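Local structure of proton-dependent oligopeptide transporter family protein (Xanthomonas campestris, 6EI3) at residues 16-21 with 53-58; 57-62 with 436-441; 270-275 with 285-290. The protein probably couples proton movement to the transport of short peptides across the membrane, as a major facilitator superfamily member of the POT family, here in an auto-inhibited form. All coordinates share one frame; numbering follows the deposited sequence.

Contact 1 (16-21 with 53-58); sequences FSFYGM and SFMIGV. With 78M ((2S)-2,3-dihydroxypropyl(7Z)-pentadec-7-enoate), chain G.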
loop_
_atom_site.group_PDB
_atom_site.type_symbol
_atom_site.label_atom_id
_atom_site.label_comp_id
_atom_site.label_asym_id
_atom_site.label_seq_id
_atom_site.Cartn_x
_atom_site.Cartn_y
_atom_site.Cartn_z
ATOM N N PHE A 16 -14.306 -4.395 -5.642
ATOM C CA PHE A 16 -15.437 -4.201 -4.735
ATOM C C PHE A 16 -15.297 -5.196 -3.570
ATOM O O PHE A 16 -15.469 -4.822 -2.408
ATOM C CB PHE A 16 -16.785 -4.382 -5.467
ATOM C CG PHE A 16 -18.003 -4.040 -4.619
ATOM C CD1 PHE A 16 -18.463 -4.916 -3.645
ATOM C CD2 PHE A 16 -18.687 -2.845 -4.805
ATOM C CE1 PHE A 16 -19.595 -4.608 -2.868
ATOM C CE2 PHE A 16 -19.819 -2.540 -4.031
ATOM C CZ PHE A 16 -20.257 -3.420 -3.066
ATOM N N SER A 17 -14.964 -6.452 -3.898
ATOM C CA SER A 17 -14.769 -7.532 -2.942
ATOM C C SER A 17 -13.649 -7.209 -1.933
ATOM O O SER A 17 -13.834 -7.382 -0.726
ATOM C CB SER A 17 -14.460 -8.824 -3.689
ATOM O OG SER A 17 -14.163 -9.886 -2.803
ATOM N N PHE A 18 -12.505 -6.740 -2.425
ATOM C CA PHE A 18 -11.362 -6.423 -1.567
ATOM C C PHE A 18 -11.720 -5.353 -0.561
ATOM O O PHE A 18 -11.522 -5.560 0.629
ATOM C CB PHE A 18 -10.133 -5.987 -2.388
ATOM C CG PHE A 18 -8.960 -5.619 -1.500
ATOM C CD1 PHE A 18 -8.098 -6.599 -1.019
ATOM C CD2 PHE A 18 -8.749 -4.299 -1.108
ATOM C CE1 PHE A 18 -7.051 -6.266 -0.146
ATOM C CE2 PHE A 18 -7.688 -3.962 -0.255
ATOM C CZ PHE A 18 -6.849 -4.948 0.225
ATOM N N TYR A 19 -12.212 -4.201 -1.041
ATOM C CA TYR A 19 -12.560 -3.087 -0.160
ATOM C C TYR A 19 -13.664 -3.455 0.813
ATOM O O TYR A 19 -13.633 -3.029 1.963
ATOM C CB TYR A 19 -12.927 -1.847 -0.986
ATOM C CG TYR A 19 -11.704 -1.200 -1.604
ATOM C CD1 TYR A 19 -10.768 -0.542 -0.814
ATOM C CD2 TYR A 19 -11.475 -1.260 -2.974
ATOM C CE1 TYR A 19 -9.634 0.052 -1.376
ATOM C CE2 TYR A 19 -10.354 -0.661 -3.550
ATOM C CZ TYR A 19 -9.433 -0.008 -2.744
ATOM O OH TYR A 19 -8.331 0.597 -3.296
ATOM N N GLY A 20 -14.615 -4.253 0.326
ATOM C CA GLY A 20 -15.741 -4.767 1.095
ATOM C C GLY A 20 -15.278 -5.568 2.288
ATOM O O GLY A 20 -15.690 -5.266 3.406
ATOM N N MET A 21 -14.366 -6.538 2.090
ATOM C CA MET A 21 -13.880 -7.301 3.245
ATOM C C MET A 21 -12.899 -6.483 4.126
ATOM O O MET A 21 -13.017 -6.505 5.347
ATOM C CB MET A 21 -13.322 -8.698 2.851
ATOM C CG MET A 21 -11.877 -8.755 2.356
ATOM S SD MET A 21 -10.537 -8.662 3.599
ATOM C CE MET A 21 -11.213 -9.562 4.892
ATOM N N SER A 53 -1.113 -6.434 9.479
ATOM C CA SER A 53 -0.361 -7.630 9.037
ATOM C C SER A 53 -0.929 -8.103 7.684
ATOM O O SER A 53 -0.171 -8.478 6.787
ATOM C CB SER A 53 -0.472 -8.764 10.060
ATOM O OG SER A 53 0.272 -8.410 11.207
ATOM N N PHE A 54 -2.260 -8.090 7.556
ATOM C CA PHE A 54 -2.986 -8.410 6.318
ATOM C C PHE A 54 -2.537 -7.461 5.161
ATOM O O PHE A 54 -2.222 -7.935 4.071
ATOM C CB PHE A 54 -4.510 -8.292 6.556
ATOM C CG PHE A 54 -5.345 -8.410 5.308
ATOM C CD1 PHE A 54 -5.585 -9.654 4.727
ATOM C CD2 PHE A 54 -5.897 -7.283 4.714
ATOM C CE1 PHE A 54 -6.362 -9.763 3.570
ATOM C CE2 PHE A 54 -6.653 -7.387 3.542
ATOM C CZ PHE A 54 -6.878 -8.622 2.978
ATOM N N MET A 55 -2.522 -6.125 5.412
ATOM C CA MET A 55 -2.061 -5.110 4.451
ATOM C C MET A 55 -0.598 -5.376 4.034
ATOM O O MET A 55 -0.253 -5.242 2.859
ATOM C CB MET A 55 -2.234 -3.698 5.022
ATOM C CG MET A 55 -3.714 -3.250 5.102
ATOM S SD MET A 55 -4.611 -3.442 3.524
ATOM C CE MET A 55 -3.837 -2.165 2.579
ATOM N N ILE A 56 0.237 -5.802 4.992
ATOM C CA ILE A 56 1.631 -6.160 4.719
ATOM C C ILE A 56 1.693 -7.285 3.672
ATOM O O ILE A 56 2.397 -7.133 2.683
ATOM C CB ILE A 56 2.404 -6.475 6.021
ATOM C CG1 ILE A 56 2.874 -5.150 6.653
ATOM C CG2 ILE A 56 3.601 -7.407 5.742
ATOM C CD1 ILE A 56 3.291 -5.205 8.064
ATOM N N GLY A 57 0.899 -8.343 3.860
ATOM C CA GLY A 57 0.844 -9.464 2.929
ATOM C C GLY A 57 0.357 -9.058 1.558
ATOM O O GLY A 57 0.936 -9.453 0.540
ATOM N N VAL A 58 -0.739 -8.262 1.528
ATOM C CA VAL A 58 -1.340 -7.775 0.294
ATOM C C VAL A 58 -0.320 -7.025 -0.578
ATOM O O VAL A 58 -0.325 -7.196 -1.790
ATOM C CB VAL A 58 -2.600 -6.918 0.569
ATOM C CG1 VAL A 58 -3.128 -6.267 -0.718
ATOM C CG2 VAL A 58 -3.699 -7.753 1.228
HETATM O O21 78M G . -0.682 -10.809 18.580
HETATM C C20 78M G . -0.957 -12.099 18.046
HETATM C C18 78M G . -1.762 -11.989 16.772
HETATM O O19 78M G . -3.114 -11.631 17.069
HETATM C C17 78M G . -1.741 -13.257 15.946
HETATM O O2 78M G . -1.427 -12.876 14.582
HETATM C C1 78M G . -2.436 -12.645 13.732
HETATM O O1 78M G . -3.591 -12.600 14.055
HETATM C C2 78M G . -1.934 -12.414 12.339
HETATM C C3 78M G . -2.868 -12.904 11.244
HETATM C C4 78M G . -2.772 -12.038 10.006
HETATM C C5 78M G . -3.281 -12.680 8.734
HETATM C C6 78M G . -2.743 -12.021 7.466
HETATM C C7 78M G . -1.387 -12.517 7.079
HETATM C C8 78M G . -0.692 -12.153 6.017
HETATM C C9 78M G . 0.655 -12.673 5.625
HETATM C C10 78M G . 1.799 -11.743 6.003
HETATM C C11 78M G . 3.089 -12.016 5.242
HETATM C C12 78M G . 4.202 -11.065 5.621
HETATM C C13 78M G . 5.405 -11.063 4.700
HETATM C C15 78M G . 7.671 -10.033 4.265
HETATM C C14 78M G . 6.373 -9.945 5.024
#
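Phe18 and Met21 of helix 4-22 meet Phe54, Met55 and Val58 of helix 40-60 in a wholly apolar, buried contact between two helices of the N-terminal half of the chain, consistent with the N-terminal helix bundle of a major facilitator fold. The two segments run nearly antiparallel, at 158°, with their axes still 13.5 Å apart at the closest, so the backbones stay well separated and side chains bridge the distance. Phe18 makes the most contacts. Its CG lies anti to the backbone N (chi1 178°), and the far end of the ring arrives with CE1 3.9 Å from Phe54 CE2. These two side chains pass each other pointing opposite ways, whereas Phe18 and Val58 reach tip to tip, Val58 CG2 standing at the edge of the Phe18 ring, 3.9 Å from CE1. Met55 SD lies at the same ring's edge, farther off. Met21, bent at chi2 and chi3, brings SD within 3.7 Å of Phe54 CZ; this is a Met-aromatic contact with the sulfur 41° off the ring normal. Helix 40-60 borders a bound monoacylglycerol as well, with Ile56 CG2 3.7 Å from C12 of 78M. Tyr86, His90 and Leu93 of helix 62-95 pack beside Phe18 and Met21. No hydrogen bond joins the segments; cohesion rests on dispersion and on the polarisable sulfurs beside the rings.

Contact 2 (57-62 with 436-441); sequences GVFFFP and FWYLTT. With 78M ((2S)-2,3-dihydroxypropyl(7Z)-pentadec-7-enoate), chain G.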
loop_
_atom_site.group_PDB
_atom_site.type_symbol
_atom_site.label_atom_id
_atom_site.label_comp_id
_atom_site.label_asym_id
_atom_site.label_seq_id
_atom_site.Cartn_x
_atom_site.Cartn_y
_atom_site.Cartn_z
ATOM N N GLY A 57 0.899 -8.343 3.860
ATOM C CA GLY A 57 0.844 -9.464 2.929
ATOM C C GLY A 57 0.357 -9.058 1.558
ATOM O O GLY A 57 0.936 -9.453 0.540
ATOM N N VAL A 58 -0.739 -8.262 1.528
ATOM C CA VAL A 58 -1.340 -7.775 0.294
ATOM C C VAL A 58 -0.320 -7.025 -0.578
ATOM O O VAL A 58 -0.325 -7.196 -1.790
ATOM C CB VAL A 58 -2.600 -6.918 0.569
ATOM C CG1 VAL A 58 -3.128 -6.267 -0.718
ATOM C CG2 VAL A 58 -3.699 -7.753 1.228
ATOM N N PHE A 59 0.557 -6.216 0.038
ATOM C CA PHE A 59 1.500 -5.379 -0.703
ATOM C C PHE A 59 2.904 -5.961 -0.781
ATOM O O PHE A 59 3.744 -5.409 -1.492
ATOM C CB PHE A 59 1.477 -3.952 -0.144
ATOM C CG PHE A 59 0.272 -3.204 -0.673
ATOM C CD1 PHE A 59 -0.965 -3.301 -0.038
ATOM C CD2 PHE A 59 0.378 -2.383 -1.792
ATOM C CE1 PHE A 59 -2.081 -2.602 -0.524
ATOM C CE2 PHE A 59 -0.734 -1.669 -2.269
ATOM C CZ PHE A 59 -1.958 -1.800 -1.638
ATOM N N PHE A 60 3.126 -7.130 -0.159
ATOM C CA PHE A 60 4.416 -7.829 -0.264
ATOM C C PHE A 60 4.352 -8.914 -1.367
ATOM O O PHE A 60 5.285 -9.016 -2.165
ATOM C CB PHE A 60 4.827 -8.472 1.077
ATOM C CG PHE A 60 6.024 -9.390 0.936
ATOM C CD1 PHE A 60 7.310 -8.868 0.796
ATOM C CD2 PHE A 60 5.855 -10.769 0.843
ATOM C CE1 PHE A 60 8.413 -9.716 0.623
ATOM C CE2 PHE A 60 6.961 -11.615 0.654
ATOM C CZ PHE A 60 8.232 -11.081 0.552
ATOM N N PHE A 61 3.260 -9.740 -1.386
ATOM C CA PHE A 61 3.091 -10.855 -2.327
ATOM C C PHE A 61 3.074 -10.438 -3.823
ATOM O O PHE A 61 3.454 -11.301 -4.608
ATOM C CB PHE A 61 1.911 -11.765 -1.970
ATOM C CG PHE A 61 2.206 -12.592 -0.739
ATOM C CD1 PHE A 61 3.277 -13.482 -0.718
ATOM C CD2 PHE A 61 1.411 -12.484 0.397
ATOM C CE1 PHE A 61 3.559 -14.237 0.427
ATOM C CE2 PHE A 61 1.689 -13.244 1.547
ATOM C CZ PHE A 61 2.760 -14.122 1.548
ATOM N N PRO A 62 2.850 -9.163 -4.267
ATOM C CA PRO A 62 3.115 -8.830 -5.689
ATOM C C PRO A 62 4.507 -9.260 -6.139
ATOM O O PRO A 62 4.672 -9.547 -7.319
ATOM C CB PRO A 62 3.012 -7.303 -5.710
ATOM C CG PRO A 62 2.002 -7.011 -4.642
ATOM C CD PRO A 62 2.364 -7.965 -3.547
ATOM N N PHE A 436 8.868 -1.537 -5.880
ATOM C CA PHE A 436 9.309 -0.661 -4.792
ATOM C C PHE A 436 8.154 0.151 -4.220
ATOM O O PHE A 436 8.176 0.448 -3.022
ATOM C CB PHE A 436 10.427 0.298 -5.245
ATOM C CG PHE A 436 11.852 -0.211 -5.345
ATOM C CD1 PHE A 436 12.182 -1.503 -4.946
ATOM C CD2 PHE A 436 12.869 0.613 -5.833
ATOM C CE1 PHE A 436 13.491 -1.983 -5.072
ATOM C CE2 PHE A 436 14.187 0.138 -5.947
ATOM C CZ PHE A 436 14.489 -1.154 -5.560
ATOM N N TRP A 437 7.189 0.567 -5.080
ATOM C CA TRP A 437 5.999 1.329 -4.654
ATOM C C TRP A 437 5.106 0.459 -3.773
ATOM O O TRP A 437 4.653 0.924 -2.734
ATOM C CB TRP A 437 5.211 1.897 -5.851
ATOM C CG TRP A 437 4.108 2.852 -5.466
ATOM C CD1 TRP A 437 2.779 2.724 -5.755
ATOM C CD2 TRP A 437 4.249 4.111 -4.779
ATOM N NE1 TRP A 437 2.085 3.829 -5.304
ATOM C CE2 TRP A 437 2.963 4.690 -4.694
ATOM C CE3 TRP A 437 5.345 4.819 -4.241
ATOM C CZ2 TRP A 437 2.733 5.912 -4.047
ATOM C CZ3 TRP A 437 5.116 6.038 -3.614
ATOM C CH2 TRP A 437 3.824 6.573 -3.528
ATOM N N TYR A 438 4.886 -0.814 -4.159
ATOM C CA TYR A 438 4.100 -1.742 -3.335
ATOM C C TYR A 438 4.773 -1.945 -1.979
ATOM O O TYR A 438 4.100 -1.917 -0.958
ATOM C CB TYR A 438 3.932 -3.104 -4.024
ATOM C CG TYR A 438 3.095 -3.054 -5.277
ATOM C CD1 TYR A 438 1.944 -2.274 -5.339
ATOM C CD2 TYR A 438 3.420 -3.828 -6.385
ATOM C CE1 TYR A 438 1.164 -2.231 -6.495
ATOM C CE2 TYR A 438 2.635 -3.807 -7.537
ATOM C CZ TYR A 438 1.511 -3.005 -7.588
ATOM O OH TYR A 438 0.721 -2.998 -8.713
ATOM N N LEU A 439 6.098 -2.089 -1.973
ATOM C CA LEU A 439 6.860 -2.251 -0.743
ATOM C C LEU A 439 6.797 -1.004 0.153
ATOM O O LEU A 439 7.012 -1.131 1.348
ATOM C CB LEU A 439 8.321 -2.659 -1.027
ATOM C CG LEU A 439 8.526 -4.041 -1.675
ATOM C CD1 LEU A 439 10.011 -4.279 -1.981
ATOM C CD2 LEU A 439 7.949 -5.181 -0.804
ATOM N N THR A 440 6.525 0.190 -0.428
ATOM C CA THR A 440 6.377 1.455 0.305
ATOM C C THR A 440 5.182 1.336 1.265
ATOM O O THR A 440 5.298 1.726 2.425
ATOM C CB THR A 440 6.324 2.643 -0.676
ATOM O OG1 THR A 440 7.512 2.611 -1.452
ATOM C CG2 THR A 440 6.250 3.984 0.011
ATOM N N THR A 441 4.061 0.747 0.793
ATOM C CA THR A 441 2.878 0.469 1.622
ATOM C C THR A 441 3.220 -0.604 2.643
ATOM O O THR A 441 2.857 -0.437 3.806
ATOM C CB THR A 441 1.707 -0.000 0.756
ATOM O OG1 THR A 441 1.303 1.092 -0.052
ATOM C CG2 THR A 441 0.503 -0.481 1.597
HETATM O O21 78M G . -0.682 -10.809 18.580
HETATM C C20 78M G . -0.957 -12.099 18.046
HETATM C C18 78M G . -1.762 -11.989 16.772
HETATM O O19 78M G . -3.114 -11.631 17.069
HETATM C C17 78M G . -1.741 -13.257 15.946
HETATM O O2 78M G . -1.427 -12.876 14.582
HETATM C C1 78M G . -2.436 -12.645 13.732
HETATM O O1 78M G . -3.591 -12.600 14.055
HETATM C C2 78M G . -1.934 -12.414 12.339
HETATM C C3 78M G . -2.868 -12.904 11.244
HETATM C C4 78M G . -2.772 -12.038 10.006
HETATM C C5 78M G . -3.281 -12.680 8.734
HETATM C C6 78M G . -2.743 -12.021 7.466
HETATM C C7 78M G . -1.387 -12.517 7.079
HETATM C C8 78M G . -0.692 -12.153 6.017
HETATM C C9 78M G . 0.655 -12.673 5.625
HETATM C C10 78M G . 1.799 -11.743 6.003
HETATM C C11 78M G . 3.089 -12.016 5.242
HETATM C C12 78M G . 4.202 -11.065 5.621
HETATM C C13 78M G . 5.405 -11.063 4.700
HETATM C C15 78M G . 7.671 -10.033 4.265
HETATM C C14 78M G . 6.373 -9.945 5.024
#
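Phe59 and Thr441 carry the centre of this buried contact, the methyl group of one lying over the ring face of the other. Thr441 CG2 is 3.7 Å from the centroid of the Phe59 ring and only 18° off its normal, a CH-pi contact displaced a little toward the rim. The first torsion of Phe59 (chi1 -79°) puts its CG anti to the carbonyl carbon, on the side of the backbone N. Phe59 and Tyr438 instead cross at about a right angle, and the nearest ring atoms, Phe59 CD2 and Tyr438 CD1, are 3.9 Å apart. The backbones also come close: Phe59 CB lies 3.4 Å from Tyr438 O, and in return Tyr438 CB lies 3.4 Å from Phe59 O. Neither carbonyl is hydrogen-bonded across the contact, so this is packing of CB against oxygen. Pro62 comes to the CD2 side of the tyrosine ring, while Phe59 meets CD1; Pro62 CB is 3.6 Å from Tyr438 CD2. Phe60 points its CB away from helix 430-456, yet CD1 of its ring is 4.1 Å from Leu439 CD2. Over the centre of one Phe60 ring face rests C15, the chain end of the monoacylglycerol, 3.5 Å above the plane. Lys118, in the loop after helix 100-117, makes a cation-pi contact with Phe59 and also touches Tyr438. The end of helix 40-60 and the start of helix 62-95 are thereby joined to helix 430-456, from the other half of the chain, as expected where the halves of a major facilitator meet; helix 281-306 packs alongside through Phe303 on Thr441 and Phe296 on Thr440.

Contact 3 (270-275 with 285-290); sequences QLERAR and GVRALL
Arg287 NH2 donates to Glu272 OE2 at 2.8 Å in a salt bridge between the two segments. The bond is far from straight, with an N-H...O angle of 130°. It uses the anti lone pair of OE2, and the oxygen lies 32° out of the guanidinium plane. Glu272 is shared: its OE1 is 2.8 Å from Arg275 NH1, well out of the Arg275 guanidinium plane, so charge rather than a directed N-H holds this pair. The two arginines come near each other, Arg275 NH2 standing 4.4 Å from Arg287 NE, while Asp284 supplies Arg275 with a second carboxylate. Leu271 packs against Arg287. Its CD2 sits over one face of the Arg287 guanidinium, 3.6 Å above the plane and toward the rim, and Trp268 makes a cation-pi contact with the same arginine. Leu271 CD1 packs against Val286 CG1 at 3.9 Å, and Val209 of helix 206-215 adjoins the leucine. The contact thus folds the turn after helix 248-270 back onto helix 281-306. Because Glu272 bridges the two arginines and Asp284 adds a second negative charge at Arg275, the repulsion between them is probably offset, with Leu271 CD2 covering part of one face of the Arg287 guanidinium.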
loop_
_atom_site.group_PDB
_atom_site.type_symbol
_atom_site.label_atom_id
_atom_site.label_comp_id
_atom_site.label_asym_id
_atom_site.label_seq_id
_atom_site.Cartn_x
_atom_site.Cartn_y
_atom_site.Cartn_z
ATOM N N GLN A 270 29.302 0.857 -4.978
ATOM C CA GLN A 270 30.084 0.261 -6.064
ATOM C C GLN A 270 29.416 0.296 -7.445
ATOM O O GLN A 270 29.848 -0.442 -8.329
ATOM C CB GLN A 270 30.381 -1.213 -5.711
ATOM C CG GLN A 270 31.260 -1.449 -4.499
ATOM C CD GLN A 270 31.374 -2.913 -4.113
ATOM O OE1 GLN A 270 31.644 -3.231 -2.963
ATOM N NE2 GLN A 270 31.172 -3.846 -5.043
ATOM N N LEU A 271 28.375 1.124 -7.643
ATOM C CA LEU A 271 27.653 1.184 -8.916
ATOM C C LEU A 271 28.535 1.604 -10.104
ATOM O O LEU A 271 28.321 1.113 -11.218
ATOM C CB LEU A 271 26.391 2.062 -8.806
ATOM C CG LEU A 271 25.482 2.124 -10.023
ATOM C CD1 LEU A 271 24.994 0.742 -10.454
ATOM C CD2 LEU A 271 24.341 3.033 -9.774
ATOM N N GLU A 272 29.534 2.468 -9.867
ATOM C CA GLU A 272 30.452 2.903 -10.925
ATOM C C GLU A 272 31.292 1.752 -11.505
ATOM O O GLU A 272 31.704 1.846 -12.656
ATOM C CB GLU A 272 31.339 4.080 -10.475
ATOM C CG GLU A 272 30.573 5.384 -10.286
ATOM C CD GLU A 272 29.826 5.908 -11.500
ATOM O OE1 GLU A 272 30.471 6.124 -12.551
ATOM O OE2 GLU A 272 28.595 6.110 -11.399
ATOM N N ARG A 273 31.479 0.641 -10.747
ATOM C CA ARG A 273 32.245 -0.542 -11.199
ATOM C C ARG A 273 31.477 -1.383 -12.254
ATOM O O ARG A 273 32.024 -2.361 -12.775
ATOM C CB ARG A 273 32.650 -1.431 -10.014
ATOM C CG ARG A 273 33.405 -0.724 -8.899
ATOM C CD ARG A 273 33.643 -1.700 -7.779
ATOM N NE ARG A 273 34.305 -1.090 -6.628
ATOM C CZ ARG A 273 34.850 -1.787 -5.638
ATOM N NH1 ARG A 273 34.845 -3.116 -5.669
ATOM N NH2 ARG A 273 35.431 -1.163 -4.621
ATOM N N ALA A 274 30.214 -1.007 -12.553
ATOM C CA ALA A 274 29.375 -1.669 -13.553
ATOM C C ALA A 274 29.481 -0.994 -14.934
ATOM O O ALA A 274 29.114 -1.615 -15.933
ATOM C CB ALA A 274 27.921 -1.678 -13.090
ATOM N N ARG A 275 29.997 0.269 -14.980
ATOM C CA ARG A 275 30.141 1.144 -16.165
ATOM C C ARG A 275 30.789 0.514 -17.402
ATOM O O ARG A 275 30.488 0.950 -18.522
ATOM C CB ARG A 275 30.893 2.447 -15.821
ATOM C CG ARG A 275 30.045 3.491 -15.105
ATOM C CD ARG A 275 29.179 4.311 -16.049
ATOM N NE ARG A 275 28.095 4.971 -15.323
ATOM C CZ ARG A 275 28.177 6.185 -14.794
ATOM N NH1 ARG A 275 29.282 6.908 -14.941
ATOM N NH2 ARG A 275 27.154 6.693 -14.126
ATOM N N GLY A 285 20.519 4.407 -15.146
ATOM C CA GLY A 285 19.162 3.942 -14.881
ATOM C C GLY A 285 18.993 3.308 -13.514
ATOM O O GLY A 285 17.977 3.533 -12.856
ATOM N N VAL A 286 20.012 2.549 -13.057
ATOM C CA VAL A 286 20.030 1.915 -11.737
ATOM C C VAL A 286 20.317 2.989 -10.673
ATOM O O VAL A 286 19.750 2.912 -9.587
ATOM C CB VAL A 286 20.984 0.675 -11.680
ATOM C CG1 VAL A 286 21.169 0.155 -10.254
ATOM C CG2 VAL A 286 20.467 -0.442 -12.586
ATOM N N ARG A 287 21.168 4.003 -10.997
ATOM C CA ARG A 287 21.450 5.141 -10.104
ATOM C C ARG A 287 20.152 5.921 -9.835
ATOM O O ARG A 287 19.878 6.277 -8.685
ATOM C CB ARG A 287 22.513 6.081 -10.706
ATOM C CG ARG A 287 23.050 7.072 -9.679
ATOM C CD ARG A 287 24.392 7.695 -10.036
ATOM N NE ARG A 287 25.512 6.747 -10.032
ATOM C CZ ARG A 287 26.149 6.319 -8.944
ATOM N NH1 ARG A 287 25.753 6.707 -7.737
ATOM N NH2 ARG A 287 27.168 5.480 -9.053
ATOM N N ALA A 288 19.365 6.172 -10.903
ATOM C CA ALA A 288 18.086 6.864 -10.840
ATOM C C ALA A 288 17.091 6.061 -9.977
ATOM O O ALA A 288 16.411 6.649 -9.133
ATOM C CB ALA A 288 17.541 7.060 -12.246
ATOM N N LEU A 289 17.053 4.716 -10.150
ATOM C CA LEU A 289 16.196 3.802 -9.378
ATOM C C LEU A 289 16.526 3.853 -7.883
ATOM O O LEU A 289 15.611 3.808 -7.067
ATOM C CB LEU A 289 16.345 2.348 -9.882
ATOM C CG LEU A 289 15.151 1.648 -10.553
ATOM C CD1 LEU A 289 13.837 1.849 -9.789
ATOM C CD2 LEU A 289 15.025 2.028 -12.002
ATOM N N LEU A 290 17.822 3.933 -7.524
ATOM C CA LEU A 290 18.245 4.017 -6.123
ATOM C C LEU A 290 17.872 5.349 -5.473
ATOM O O LEU A 290 17.513 5.375 -4.297
ATOM C CB LEU A 290 19.722 3.693 -5.932
ATOM C CG LEU A 290 20.137 2.260 -6.258
ATOM C CD1 LEU A 290 21.652 2.136 -6.287
ATOM C CD2 LEU A 290 19.482 1.228 -5.284
#

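Contacts 1 and 2 belong to the buried interior and both use helix 40-60, sharing Gly57 and Val58: one end of this piece of helix meets helix 4-22, nearby in sequence, and the other meets helix 430-456 from late in the chain. The same monoacylglycerol touches both. The centre of contact 3 is about 27 Å from the centre of the chain; only partly buried, it joins close neighbours in sequence and is nested inside the loop closed by contact 2, which it touches through Phe436 and Leu289. Chemistry follows place: sulfur and rings bridging widely spaced helix axes in contact 1, rings against close backbones in contact 2, and paired charges over a leucine in contact 3.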